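Local coordinates for glycolipid-binding domain-containing protein (Pseudomonas aeruginosa, PDB 2H1T), which is of unknown function but probably binds glycolipids and may take part in glycolipid metabolism, at residues S143-Y148 against N160-A165; D104-P109 against G183-L188; D152-L157 against V169-E174; P95-C100 against L139-M144. One frame throughout, in Å; residues are numbered along the deposited sequence.

Contact 1 (S143-Y148 against N160-A165); sequences SMRQAY and NLEGSA
Glu162 reaches the backbone of Arg145 because its side chain folds: CG lies anti to its own carbonyl carbon, and chi2 of -82° swings CD round to the strand. Glu162 OE2 then accepts from Arg145 N at 2.7 Å on its anti lone pair, turned away from OE1, and the bond is fairly straight (162°). The carboxylate thus does what a strand carbonyl would do. Glu162 CG also rests on CG of Met144, a selenomethionine, 3.7 Å away. The arginine and glutamate side chains cross at about a right angle, and Arg145 NH1 stays 4.7 Å from Glu162 OE2, so attraction between the charges is probably modest; a water bridges OE1 and NH1, weakly at the arginine end. Leu161 N donates to Arg145 O at 3.0 Å. Leu161 CB lies over one guanidinium face toward the rim, and CD2 approaches Ala147 CB at 4.1 Å, where a small residue admits the branched chain. Asparagine suits its place because Asn160 OD1 accepts Glu162 N at 2.6 Å from above the amide plane. A weaker bond comes from Gly163, where a CB would be pressed against the preceding carbonyl oxygen. Asn160 ND2 lies beside Met144 SE and makes a weak hydrogen bond to a bound methylpentanediol, probably from the crystallisation liquor. The arrangement is an Asx turn leading out of the antiparallel pair Gln146-Asn160.

Contact 2 (D104-P109 against G183-L188); sequences DIWPSP and GLFQRL
Phe185 is the hub of a largely apolar contact with Pro109, Pro107 and Trp106. The clearest interaction is CH-pi: Pro109 CD stands over the centre of one Phe185 face, 3.8 Å from the centroid and only 11° off the normal. Proline suits this place, since its compact, constrained ring turns C-H groups, slightly acidic beside the ring nitrogen, to an aromatic face. The aromatic pair is oblique: the six-membered ring of Trp106 and the Phe185 ring have centroids 5.8 Å apart and planes at 60°, touching where Trp106 CZ3 meets Phe185 CZ at 3.8 Å. The remaining contacts set aliphatic carbons against the rings. Pro107 CB lies at the Phe185 ring edge, in plane, 3.9 Å from CZ, which also meets the Pro107-Ser108 peptide. The same CB sits over the centre of one Trp106 face, consistent with the cis peptide between them, which commonly brings proline onto a preceding aromatic ring. Leu184 CD1 comes to the edge of the Trp106 ring, 4.4 Å from CZ3. Leu184 and Phe185 form a classic beta bulge opposite Tyr181. Strands 102-106 and 185-187 are outermost within this chain's sheet; a strand of the second subunit pairs antiparallel with 185-187, and its Trp14 meets both rings.

Contact 3 (D152-L157 against V169-E174); sequences DASHYL and VLLVDE
Leu170 and Tyr156 exchange a pair of backbone bonds: Leu170 N to Tyr156 O at 2.8 Å, almost straight at 172°, and Tyr156 N to Leu170 O at 3.1 Å. Val172 N continues the pattern by donating to Ser154 O at 2.9 Å. Beside this antiparallel pairing, the type I turn from Asp152 to His155 has its own polar centre. His155 ND1 donates to Asp152 OD1 at 2.8 Å, with the oxygen lying in the imidazole plane and met on its syn side, which helps to fix the rotation of the ring. A water donates to both Ala153 O and Asp173 O, bridging the turn and the loop after strand 167-172. Packing then divides between the two faces. On one, Leu171 CG is anti to its backbone N (chi1 179°), the side chain running alongside His155 in the same direction, and Leu171 CD1 makes a CH-pi contact over the ring, 3.7 Å from its centroid. In the conformer described, Val169 CG1 lies at the ring edge, 3.8 Å from His155 CD2, a contact that may not persist in the other. On the other face, Tyr156 CD1 meets Val172 CG2 at 4.0 Å, the side chains crossing at about a right angle. There Ile116 of helix 113-119 packs on both. Strand 142-152 flanks the hairpin beyond 155-160, strand 178-181 beyond 167-172, and Tyr8 of the second subunit packs on Asp173.

Contact 4 (P95-C100 against L139-M144); sequences PAFDGC and LEPRSM
Ala96, in the 3-10 segment 95-97, is where the loop first comes near the strand, its carbonyl O 4.3 Å from CB of Ser143. Phe97 follows and carries most of the packing. Its CG is anti to the carbonyl carbon (chi1 -54°), and from there the ring extends obliquely to Pro141, with Phe97 CZ 3.6 Å from Pro141 CB and Phe97 CE1 3.7 Å from Pro141 O. Phenylalanine is long enough to reach across from the loop, and the proline presents carbon to it without an N-H to satisfy; both also pack on Leu132 of strand 126-135. At Asp98 the chain turns: its N bonds to Pro95 O, closing the 3-10 turn. Gly99 takes the third place of the type II turn from Phe97 to Cys100, with a phi of 92° that a glycine accepts easily, and Cys100 N closes it on Phe97 O at 3.0 Å. The turn points Cys100 toward the strand, where Cys100 SG lies 3.6 Å from Ser143 OG in one of two serine conformers, a contact therefore uncertain in detail. The hydrogen bonds found for Ser143 OG, in that conformer, and Cys100 O go to Arg130 and Trp86, so specificity here comes from shape rather than from bonds between the segments.

From the N terminus, residues 95-100 open contact 4 and 104-109 open contact 2. Contact 4 closes at 139-144, crossing contact 2, and joins the loop before strand 102-106 to strand 142-152 and the residues leading into it. That strand begins contact 1, which shares Ser143 and Met144 with contact 4. Contact 3 opens at 152-157 before contact 1 closes at 160-165, so these two cross as well; contact 3 closes at 169-174. Contact 2, closing last at 183-188, encloses both. It joins the strands outermost within this chain's seven-stranded sheet and touches its nested neighbours: Gln146 NE2 lies 2.9 Å from Asp104 OD2, probably hydrogen-bonded, and Arg187 makes a salt bridge to Asp173.

Contact 1 (S143-Y148 against N160-A165)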
loop_
_atom_site.group_PDB
_atom_site.type_symbol
_atom_site.label_atom_id
_atom_site.label_comp_id
_atom_site.label_asym_id
_atom_site.label_seq_id
_atom_site.Cartn_x
_atom_site.Cartn_y
_atom_site.Cartn_z
ATOM N N SER A 143 20.751 -6.577 -15.999
ATOM C CA SER A 143 20.548 -6.542 -17.439
ATOM C C SER A 143 19.643 -7.687 -17.922
ATOM O O SER A 143 19.739 -8.822 -17.450
ATOM C CB SER A 143 21.891 -6.589 -18.158
ATOM O OG SER A 143 21.679 -6.441 -19.536
HETATM N N MSE A 144 18.759 -7.378 -18.871
HETATM C CA MSE A 144 17.837 -8.376 -19.428
HETATM C C MSE A 144 17.568 -8.126 -20.915
HETATM O O MSE A 144 17.190 -7.015 -21.308
HETATM C CB MSE A 144 16.506 -8.385 -18.678
HETATM C CG MSE A 144 15.575 -9.426 -19.167
HETATM SE SE MSE A 144 13.874 -9.213 -18.369
HETATM C CE MSE A 144 14.350 -9.915 -16.643
ATOM N N ARG A 145 17.796 -9.158 -21.715
ATOM C CA ARG A 145 17.573 -9.114 -23.149
ATOM C C ARG A 145 16.074 -9.233 -23.447
ATOM O O ARG A 145 15.399 -10.107 -22.920
ATOM C CB ARG A 145 18.372 -10.217 -23.854
ATOM C CG ARG A 145 19.893 -9.973 -23.841
ATOM C CD ARG A 145 20.701 -11.165 -24.320
ATOM N NE ARG A 145 20.260 -11.580 -25.647
ATOM C CZ ARG A 145 19.701 -12.748 -25.949
ATOM N NH1 ARG A 145 19.561 -13.717 -25.045
ATOM N NH2 ARG A 145 19.325 -12.966 -27.200
ATOM N N GLN A 146 15.581 -8.315 -24.274
ATOM C CA GLN A 146 14.164 -8.225 -24.600
ATOM C C GLN A 146 14.040 -7.980 -26.088
ATOM O O GLN A 146 14.962 -7.483 -26.703
ATOM C CB GLN A 146 13.512 -7.086 -23.845
ATOM C CG GLN A 146 13.625 -7.196 -22.340
ATOM C CD GLN A 146 12.945 -6.085 -21.609
ATOM O OE1 GLN A 146 12.541 -5.066 -22.204
ATOM N NE2 GLN A 146 12.747 -6.287 -20.307
ATOM N N ALA A 147 12.883 -8.295 -26.663
ATOM C CA ALA A 147 12.601 -7.856 -28.035
ATOM C C ALA A 147 11.254 -7.159 -28.141
ATOM O O ALA A 147 10.277 -7.517 -27.437
ATOM C CB ALA A 147 12.660 -9.022 -29.013
ATOM N N TYR A 148 11.226 -6.163 -29.014
ATOM C CA TYR A 148 10.001 -5.489 -29.413
ATOM C C TYR A 148 9.809 -5.573 -30.930
ATOM O O TYR A 148 10.726 -5.298 -31.719
ATOM C CB TYR A 148 10.045 -4.014 -28.994
ATOM C CG TYR A 148 9.822 -3.714 -27.531
ATOM C CD1 TYR A 148 10.821 -3.963 -26.582
ATOM C CD2 TYR A 148 8.658 -3.085 -27.111
ATOM C CE1 TYR A 148 10.610 -3.649 -25.199
ATOM C CE2 TYR A 148 8.443 -2.773 -25.768
ATOM C CZ TYR A 148 9.418 -3.072 -24.832
ATOM O OH TYR A 148 9.194 -2.763 -23.515
ATOM N N ASN A 160 10.404 -11.741 -23.834
ATOM C CA ASN A 160 11.613 -12.040 -23.065
ATOM C C ASN A 160 12.597 -12.842 -23.904
ATOM O O ASN A 160 12.214 -13.846 -24.546
ATOM C CB ASN A 160 11.259 -12.874 -21.834
ATOM C CG ASN A 160 12.492 -13.294 -21.025
ATOM O OD1 ASN A 160 13.097 -14.361 -21.274
ATOM N ND2 ASN A 160 12.854 -12.476 -20.036
ATOM N N LEU A 161 13.862 -12.458 -23.844
ATOM C CA LEU A 161 14.891 -13.219 -24.536
ATOM C C LEU A 161 15.772 -14.026 -23.604
ATOM O O LEU A 161 16.721 -14.653 -24.068
ATOM C CB LEU A 161 15.723 -12.314 -25.458
ATOM C CG LEU A 161 15.002 -11.562 -26.571
ATOM C CD1 LEU A 161 16.003 -10.887 -27.510
ATOM C CD2 LEU A 161 14.130 -12.454 -27.369
ATOM N N GLU A 162 15.486 -14.090 -22.307
ATOM C CA GLU A 162 16.449 -14.776 -21.422
ATOM C C GLU A 162 16.146 -16.238 -21.108
ATOM O O GLU A 162 16.994 -16.930 -20.522
ATOM C CB GLU A 162 16.678 -14.010 -20.115
ATOM C CG GLU A 162 17.162 -12.600 -20.286
ATOM C CD GLU A 162 18.650 -12.460 -20.529
ATOM O OE1 GLU A 162 19.423 -13.390 -20.236
ATOM O OE2 GLU A 162 19.069 -11.389 -21.002
ATOM N N GLY A 163 14.982 -16.745 -21.518
ATOM C CA GLY A 163 14.687 -18.166 -21.334
ATOM C C GLY A 163 13.271 -18.509 -20.936
ATOM O O GLY A 163 12.829 -19.622 -21.227
ATOM N N SER A 164 12.563 -17.591 -20.261
ATOM C CA SER A 164 11.106 -17.777 -19.939
ATOM C C SER A 164 10.182 -17.982 -21.151
ATOM O O SER A 164 9.109 -18.543 -21.029
ATOM C CB SER A 164 10.556 -16.556 -19.215
ATOM O OG SER A 164 10.443 -15.487 -20.130
ATOM N N ALA A 165 10.594 -17.514 -22.321
ATOM C CA ALA A 165 9.727 -17.495 -23.501
ATOM C C ALA A 165 8.469 -16.645 -23.312
ATOM O O ALA A 165 7.580 -16.758 -24.152
ATOM C CB ALA A 165 9.329 -18.904 -23.923
HETATM O O HOH W 1 21.125 -13.758 -22.103
#

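Contact 2 (D104-P109 against G183-L188)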
loop_
_atom_site.group_PDB
_atom_site.type_symbol
_atom_site.label_atom_id
_atom_site.label_comp_id
_atom_site.label_asym_id
_atom_site.label_seq_id
_atom_site.Cartn_x
_atom_site.Cartn_y
_atom_site.Cartn_z
ATOM N N ASP A 104 13.364 -1.087 -17.233
ATOM C CA ASP A 104 12.094 -1.805 -17.142
ATOM C C ASP A 104 11.865 -2.073 -15.650
ATOM O O ASP A 104 12.640 -2.782 -14.995
ATOM C CB ASP A 104 12.169 -3.100 -17.950
ATOM C CG ASP A 104 10.897 -3.943 -17.870
ATOM O OD1 ASP A 104 9.937 -3.600 -17.110
ATOM O OD2 ASP A 104 10.859 -4.993 -18.576
ATOM N N ILE A 105 10.815 -1.468 -15.121
ATOM C CA ILE A 105 10.465 -1.582 -13.691
ATOM C C ILE A 105 9.305 -2.553 -13.665
ATOM O O ILE A 105 8.338 -2.352 -14.393
ATOM C CB ILE A 105 9.930 -0.236 -13.123
ATOM C CG1 ILE A 105 11.014 0.859 -13.070
ATOM C CG2 ILE A 105 9.364 -0.461 -11.724
ATOM C CD1 ILE A 105 10.475 2.279 -13.156
ATOM N N TRP A 106 9.372 -3.547 -12.782
ATOM C CA TRP A 106 8.207 -4.400 -12.417
ATOM C C TRP A 106 7.759 -3.927 -11.036
ATOM O O TRP A 106 8.592 -3.721 -10.155
ATOM C CB TRP A 106 8.571 -5.908 -12.339
ATOM C CG TRP A 106 7.505 -6.719 -11.661
ATOM C CD1 TRP A 106 7.435 -7.096 -10.324
ATOM C CD2 TRP A 106 6.295 -7.210 -12.266
ATOM N NE1 TRP A 106 6.241 -7.765 -10.083
ATOM C CE2 TRP A 106 5.539 -7.860 -11.255
ATOM C CE3 TRP A 106 5.765 -7.130 -13.555
ATOM C CZ2 TRP A 106 4.300 -8.447 -11.510
ATOM C CZ3 TRP A 106 4.526 -7.724 -13.806
ATOM C CH2 TRP A 106 3.815 -8.368 -12.788
ATOM N N PRO A 107 6.453 -3.812 -10.814
ATOM C CA PRO A 107 5.350 -3.987 -11.751
ATOM C C PRO A 107 4.845 -2.684 -12.346
ATOM O O PRO A 107 4.004 -2.005 -11.744
ATOM C CB PRO A 107 4.279 -4.614 -10.856
ATOM C CG PRO A 107 4.518 -4.053 -9.529
ATOM C CD PRO A 107 5.956 -3.689 -9.421
ATOM N N SER A 108 5.306 -2.344 -13.550
ATOM C CA SER A 108 4.787 -1.131 -14.200
ATOM C C SER A 108 4.753 -1.236 -15.704
ATOM O O SER A 108 5.771 -1.467 -16.349
ATOM C CB SER A 108 5.562 0.119 -13.816
ATOM O OG SER A 108 5.119 1.263 -14.549
ATOM N N PRO A 109 3.585 -0.955 -16.293
ATOM C CA PRO A 109 3.586 -0.969 -17.763
ATOM C C PRO A 109 4.042 0.367 -18.361
ATOM O O PRO A 109 4.170 0.517 -19.607
ATOM C CB PRO A 109 2.122 -1.260 -18.079
ATOM C CG PRO A 109 1.405 -0.586 -17.021
ATOM C CD PRO A 109 2.234 -0.718 -15.755
ATOM N N GLY A 183 -3.993 -9.191 -19.464
ATOM C CA GLY A 183 -3.899 -10.114 -18.345
ATOM C C GLY A 183 -2.960 -9.648 -17.249
ATOM O O GLY A 183 -2.916 -10.274 -16.210
ATOM N N LEU A 184 -2.212 -8.552 -17.463
ATOM C CA LEU A 184 -1.318 -8.031 -16.435
ATOM C C LEU A 184 -1.680 -6.625 -15.939
ATOM O O LEU A 184 -1.639 -6.401 -14.734
ATOM C CB LEU A 184 0.132 -8.009 -16.904
ATOM C CG LEU A 184 0.799 -9.378 -16.968
ATOM C CD1 LEU A 184 2.226 -9.142 -17.322
ATOM C CD2 LEU A 184 0.704 -10.079 -15.677
ATOM N N PHE A 185 -1.955 -5.685 -16.845
ATOM C CA PHE A 185 -2.296 -4.319 -16.438
ATOM C C PHE A 185 -3.375 -3.748 -17.297
ATOM O O PHE A 185 -3.427 -4.054 -18.524
ATOM C CB PHE A 185 -1.093 -3.405 -16.551
ATOM C CG PHE A 185 0.073 -3.847 -15.733
ATOM C CD1 PHE A 185 0.128 -3.575 -14.362
ATOM C CD2 PHE A 185 1.125 -4.520 -16.314
ATOM C CE1 PHE A 185 1.222 -3.978 -13.591
ATOM C CE2 PHE A 185 2.243 -4.941 -15.526
ATOM C CZ PHE A 185 2.273 -4.682 -14.163
ATOM N N GLN A 186 -4.205 -2.900 -16.675
ATOM C CA GLN A 186 -5.194 -2.114 -17.388
ATOM C C GLN A 186 -5.093 -0.624 -17.030
ATOM O O GLN A 186 -5.140 -0.228 -15.855
ATOM C CB GLN A 186 -6.589 -2.611 -17.057
ATOM C CG GLN A 186 -7.681 -2.058 -17.926
ATOM C CD GLN A 186 -9.050 -2.525 -17.454
ATOM O OE1 GLN A 186 -9.187 -3.160 -16.394
ATOM N NE2 GLN A 186 -10.081 -2.211 -18.241
ATOM N N ARG A 187 -5.027 0.203 -18.047
ATOM C CA ARG A 187 -5.227 1.624 -17.827
ATOM C C ARG A 187 -6.621 1.960 -17.316
ATOM O O ARG A 187 -7.641 1.518 -17.854
ATOM C CB ARG A 187 -4.850 2.463 -19.037
ATOM C CG ARG A 187 -4.218 3.805 -18.579
ATOM C CD ARG A 187 -3.174 4.321 -19.524
ATOM N NE ARG A 187 -3.826 5.231 -20.432
ATOM C CZ ARG A 187 -3.468 5.510 -21.673
ATOM N NH1 ARG A 187 -2.447 4.941 -22.271
ATOM N NH2 ARG A 187 -4.188 6.377 -22.322
ATOM N N LEU A 188 -6.653 2.759 -16.257
ATOM C CA LEU A 188 -7.911 3.215 -15.687
ATOM C C LEU A 188 -8.251 4.616 -16.153
ATOM O O LEU A 188 -7.506 5.287 -16.889
ATOM C CB LEU A 188 -7.895 3.133 -14.161
ATOM C CG LEU A 188 -7.897 1.732 -13.557
ATOM C CD1 LEU A 188 -8.102 1.842 -12.048
ATOM C CD2 LEU A 188 -8.950 0.795 -14.181
ATOM O OXT LEU A 188 -9.359 5.074 -15.847
#

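Contact 3 (D152-L157 against V169-E174)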
loop_
_atom_site.group_PDB
_atom_site.type_symbol
_atom_site.label_atom_id
_atom_site.label_comp_id
_atom_site.label_asym_id
_atom_site.label_seq_id
_atom_site.Cartn_x
_atom_site.Cartn_y
_atom_site.Cartn_z
ATOM N N ASP A 152 1.415 -3.008 -35.566
ATOM C CA ASP A 152 0.801 -1.846 -36.222
ATOM C C ASP A 152 1.024 -0.637 -35.322
ATOM O O ASP A 152 1.751 -0.752 -34.318
ATOM C CB ASP A 152 -0.691 -2.107 -36.602
ATOM C CG ASP A 152 -1.614 -2.309 -35.415
ATOM O OD1 ASP A 152 -1.290 -1.913 -34.283
ATOM O OD2 ASP A 152 -2.741 -2.824 -35.635
ATOM N N ALA A 153 0.446 0.519 -35.662
ATOM C CA ALA A 153 0.720 1.738 -34.848
ATOM C C ALA A 153 0.379 1.564 -33.398
ATOM O O ALA A 153 1.034 2.138 -32.551
ATOM C CB ALA A 153 -0.030 2.943 -35.368
ATOM N N SER A 154 -0.648 0.779 -33.100
ATOM C CA SER A 154 -1.113 0.680 -31.709
ATOM C C SER A 154 -0.800 -0.668 -31.005
ATOM O O SER A 154 -1.155 -0.870 -29.839
ATOM C CB SER A 154 -2.599 1.032 -31.664
ATOM O OG SER A 154 -3.385 -0.024 -32.174
ATOM N N HIS A 155 -0.108 -1.574 -31.690
ATOM C CA HIS A 155 0.202 -2.873 -31.113
ATOM C C HIS A 155 1.667 -3.211 -31.293
ATOM O O HIS A 155 2.194 -3.145 -32.414
ATOM C CB HIS A 155 -0.613 -3.981 -31.760
ATOM C CG HIS A 155 -2.082 -3.899 -31.534
ATOM N ND1 HIS A 155 -2.907 -3.154 -32.343
ATOM C CD2 HIS A 155 -2.883 -4.492 -30.609
ATOM C CE1 HIS A 155 -4.152 -3.288 -31.931
ATOM N NE2 HIS A 155 -4.167 -4.098 -30.886
ATOM N N TYR A 156 2.284 -3.637 -30.182
ATOM C CA TYR A 156 3.646 -4.115 -30.118
ATOM C C TYR A 156 3.728 -5.513 -29.497
ATOM O O TYR A 156 3.101 -5.773 -28.456
ATOM C CB TYR A 156 4.484 -3.159 -29.244
ATOM C CG TYR A 156 4.868 -1.926 -29.991
ATOM C CD1 TYR A 156 3.951 -0.887 -30.164
ATOM C CD2 TYR A 156 6.130 -1.801 -30.594
ATOM C CE1 TYR A 156 4.293 0.245 -30.913
ATOM C CE2 TYR A 156 6.474 -0.634 -31.308
ATOM C CZ TYR A 156 5.551 0.356 -31.480
ATOM O OH TYR A 156 5.864 1.488 -32.211
ATOM N N LEU A 157 4.493 -6.392 -30.148
ATOM C CA LEU A 157 4.848 -7.685 -29.565
ATOM C C LEU A 157 6.083 -7.575 -28.688
ATOM O O LEU A 157 7.179 -7.217 -29.155
ATOM C CB LEU A 157 5.044 -8.734 -30.639
ATOM C CG LEU A 157 5.398 -10.152 -30.178
ATOM C CD1 LEU A 157 4.201 -10.804 -29.467
ATOM C CD2 LEU A 157 5.870 -10.944 -31.351
ATOM N N VAL A 169 1.272 -9.133 -26.385
ATOM C CA VAL A 169 0.919 -8.036 -27.308
ATOM C C VAL A 169 0.361 -6.853 -26.530
ATOM O O VAL A 169 -0.620 -6.986 -25.828
ATOM C CB VAL A 169 -0.161 -8.401 -28.335
ATOM C CG1 VAL A 169 -0.663 -7.116 -29.067
ATOM C CG2 VAL A 169 0.345 -9.433 -29.323
ATOM N N LEU A 170 1.018 -5.698 -26.641
ATOM C CA LEU A 170 0.652 -4.488 -25.909
ATOM C C LEU A 170 -0.163 -3.579 -26.801
ATOM O O LEU A 170 0.175 -3.376 -27.991
ATOM C CB LEU A 170 1.880 -3.735 -25.386
ATOM C CG LEU A 170 2.982 -4.584 -24.718
ATOM C CD1 LEU A 170 4.023 -3.636 -24.028
ATOM C CD2 LEU A 170 2.473 -5.608 -23.785
ATOM N N LEU A 171 -1.285 -3.095 -26.260
ATOM C CA LEU A 171 -2.074 -2.082 -26.935
ATOM C C LEU A 171 -1.655 -0.726 -26.316
ATOM O O LEU A 171 -1.729 -0.545 -25.091
ATOM C CB LEU A 171 -3.567 -2.315 -26.713
ATOM C CG LEU A 171 -4.491 -1.307 -27.363
ATOM C CD1 LEU A 171 -4.582 -1.466 -28.889
ATOM C CD2 LEU A 171 -5.896 -1.385 -26.757
ATOM N N VAL A 172 -1.197 0.182 -27.168
ATOM C CA VAL A 172 -0.679 1.472 -26.774
ATOM C C VAL A 172 -1.430 2.602 -27.489
ATOM O O VAL A 172 -2.069 2.399 -28.529
ATOM C CB VAL A 172 0.851 1.584 -27.002
ATOM C CG1 VAL A 172 1.537 0.414 -26.311
ATOM C CG2 VAL A 172 1.238 1.565 -28.512
ATOM N N ASP A 173 -1.354 3.786 -26.902
ATOM C CA ASP A 173 -1.973 4.964 -27.503
ATOM C C ASP A 173 -0.977 5.655 -28.380
ATOM O O ASP A 173 0.155 5.197 -28.551
ATOM C CB ASP A 173 -2.560 5.897 -26.422
ATOM C CG ASP A 173 -1.519 6.535 -25.533
ATOM O OD1 ASP A 173 -0.314 6.586 -25.890
ATOM O OD2 ASP A 173 -1.931 6.996 -24.439
ATOM N N GLU A 174 -1.390 6.775 -28.958
ATOM C CA GLU A 174 -0.546 7.473 -29.897
ATOM C C GLU A 174 0.721 8.051 -29.332
ATOM O O GLU A 174 1.622 8.366 -30.099
ATOM C CB GLU A 174 -1.318 8.584 -30.564
ATOM C CG GLU A 174 -2.574 8.105 -31.250
ATOM C CD GLU A 174 -3.808 8.396 -30.418
ATOM O OE1 GLU A 174 -3.887 7.830 -29.290
ATOM O OE2 GLU A 174 -4.670 9.210 -30.906
HETATM O O HOH W 2 0.310 4.389 -31.275
#

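Contact 4 (P95-C100 against L139-M144)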
loop_
_atom_site.group_PDB
_atom_site.type_symbol
_atom_site.label_atom_id
_atom_site.label_comp_id
_atom_site.label_asym_id
_atom_site.label_seq_id
_atom_site.Cartn_x
_atom_site.Cartn_y
_atom_site.Cartn_z
ATOM N N PRO A 95 29.641 -1.110 -14.325
ATOM C CA PRO A 95 29.931 -1.784 -15.608
ATOM C C PRO A 95 29.003 -2.959 -15.950
ATOM O O PRO A 95 28.808 -3.285 -17.136
ATOM C CB PRO A 95 31.384 -2.249 -15.442
ATOM C CG PRO A 95 31.591 -2.321 -13.962
ATOM C CD PRO A 95 30.767 -1.225 -13.380
ATOM N N ALA A 96 28.360 -3.528 -14.936
ATOM C CA ALA A 96 27.523 -4.684 -15.139
ATOM C C ALA A 96 26.292 -4.322 -15.944
ATOM O O ALA A 96 25.583 -5.206 -16.386
ATOM C CB ALA A 96 27.118 -5.319 -13.797
ATOM N N PHE A 97 26.031 -3.025 -16.119
ATOM C CA PHE A 97 24.837 -2.580 -16.844
ATOM C C PHE A 97 25.207 -2.046 -18.223
ATOM O O PHE A 97 24.357 -1.544 -18.965
ATOM C CB PHE A 97 24.085 -1.503 -16.053
ATOM C CG PHE A 97 23.729 -1.912 -14.653
ATOM C CD1 PHE A 97 23.573 -3.262 -14.302
ATOM C CD2 PHE A 97 23.496 -0.961 -13.686
ATOM C CE1 PHE A 97 23.242 -3.618 -13.005
ATOM C CE2 PHE A 97 23.147 -1.336 -12.381
ATOM C CZ PHE A 97 23.039 -2.650 -12.052
ATOM N N ASP A 98 26.482 -2.166 -18.579
ATOM C CA ASP A 98 26.933 -1.659 -19.867
ATOM C C ASP A 98 26.008 -2.088 -20.997
ATOM O O ASP A 98 25.625 -3.248 -21.066
ATOM C CB ASP A 98 28.357 -2.150 -20.147
ATOM C CG ASP A 98 29.434 -1.327 -19.433
ATOM O OD1 ASP A 98 29.174 -0.238 -18.854
ATOM O OD2 ASP A 98 30.589 -1.779 -19.495
ATOM N N GLY A 99 25.641 -1.157 -21.872
ATOM C CA GLY A 99 24.766 -1.451 -23.021
ATOM C C GLY A 99 23.286 -1.258 -22.790
ATOM O O GLY A 99 22.523 -1.207 -23.738
ATOM N N CYS A 100 22.848 -1.158 -21.539
ATOM C CA CYS A 100 21.431 -0.895 -21.297
ATOM C C CYS A 100 21.115 0.557 -21.589
ATOM O O CYS A 100 21.757 1.443 -21.056
ATOM C CB CYS A 100 21.060 -1.178 -19.825
ATOM S SG CYS A 100 21.141 -2.900 -19.399
ATOM N N LEU A 139 14.584 -3.838 -5.733
ATOM C CA LEU A 139 15.259 -2.817 -6.546
ATOM C C LEU A 139 16.735 -3.152 -6.747
ATOM O O LEU A 139 17.619 -2.306 -6.542
ATOM C CB LEU A 139 15.127 -1.428 -5.912
ATOM C CG LEU A 139 13.737 -0.842 -5.655
ATOM C CD1 LEU A 139 13.935 0.567 -5.182
ATOM C CD2 LEU A 139 12.891 -0.877 -6.883
ATOM N N GLU A 140 16.983 -4.407 -7.117
ATOM C CA GLU A 140 18.332 -4.894 -7.462
ATOM C C GLU A 140 18.428 -5.026 -8.972
ATOM O O GLU A 140 17.937 -5.999 -9.539
ATOM C CB GLU A 140 18.567 -6.233 -6.789
ATOM C CG GLU A 140 18.834 -6.079 -5.327
ATOM C CD GLU A 140 18.539 -7.343 -4.537
ATOM O OE1 GLU A 140 18.011 -8.329 -5.120
ATOM O OE2 GLU A 140 18.811 -7.327 -3.324
ATOM N N PRO A 141 18.989 -4.012 -9.642
ATOM C CA PRO A 141 18.896 -4.075 -11.105
ATOM C C PRO A 141 19.693 -5.190 -11.748
ATOM O O PRO A 141 20.735 -5.615 -11.213
ATOM C CB PRO A 141 19.464 -2.722 -11.555
ATOM C CG PRO A 141 19.289 -1.799 -10.295
ATOM C CD PRO A 141 19.650 -2.771 -9.200
ATOM N N ARG A 142 19.215 -5.661 -12.899
ATOM C CA ARG A 142 20.062 -6.502 -13.728
ATOM C C ARG A 142 19.730 -6.370 -15.175
ATOM O O ARG A 142 18.566 -6.087 -15.549
ATOM C CB ARG A 142 19.977 -7.952 -13.316
ATOM C CG ARG A 142 18.621 -8.553 -13.467
ATOM C CD ARG A 142 18.542 -9.947 -12.849
ATOM N NE ARG A 142 17.142 -10.388 -12.735
ATOM C CZ ARG A 142 16.437 -10.921 -13.723
ATOM N NH1 ARG A 142 16.973 -11.087 -14.924
ATOM N NH2 ARG A 142 15.177 -11.310 -13.514
ATOM N N SER A 143 20.751 -6.577 -15.999
ATOM C CA SER A 143 20.548 -6.542 -17.439
ATOM C C SER A 143 19.643 -7.687 -17.922
ATOM O O SER A 143 19.739 -8.822 -17.450
ATOM C CB SER A 143 21.891 -6.589 -18.158
ATOM O OG SER A 143 21.679 -6.441 -19.536
HETATM N N MSE A 144 18.759 -7.378 -18.871
HETATM C CA MSE A 144 17.837 -8.376 -19.428
HETATM C C MSE A 144 17.568 -8.126 -20.915
HETATM O O MSE A 144 17.190 -7.015 -21.308
HETATM C CB MSE A 144 16.506 -8.385 -18.678
HETATM C CG MSE A 144 15.575 -9.426 -19.167
HETATM SE SE MSE A 144 13.874 -9.213 -18.369
HETATM C CE MSE A 144 14.350 -9.915 -16.643
#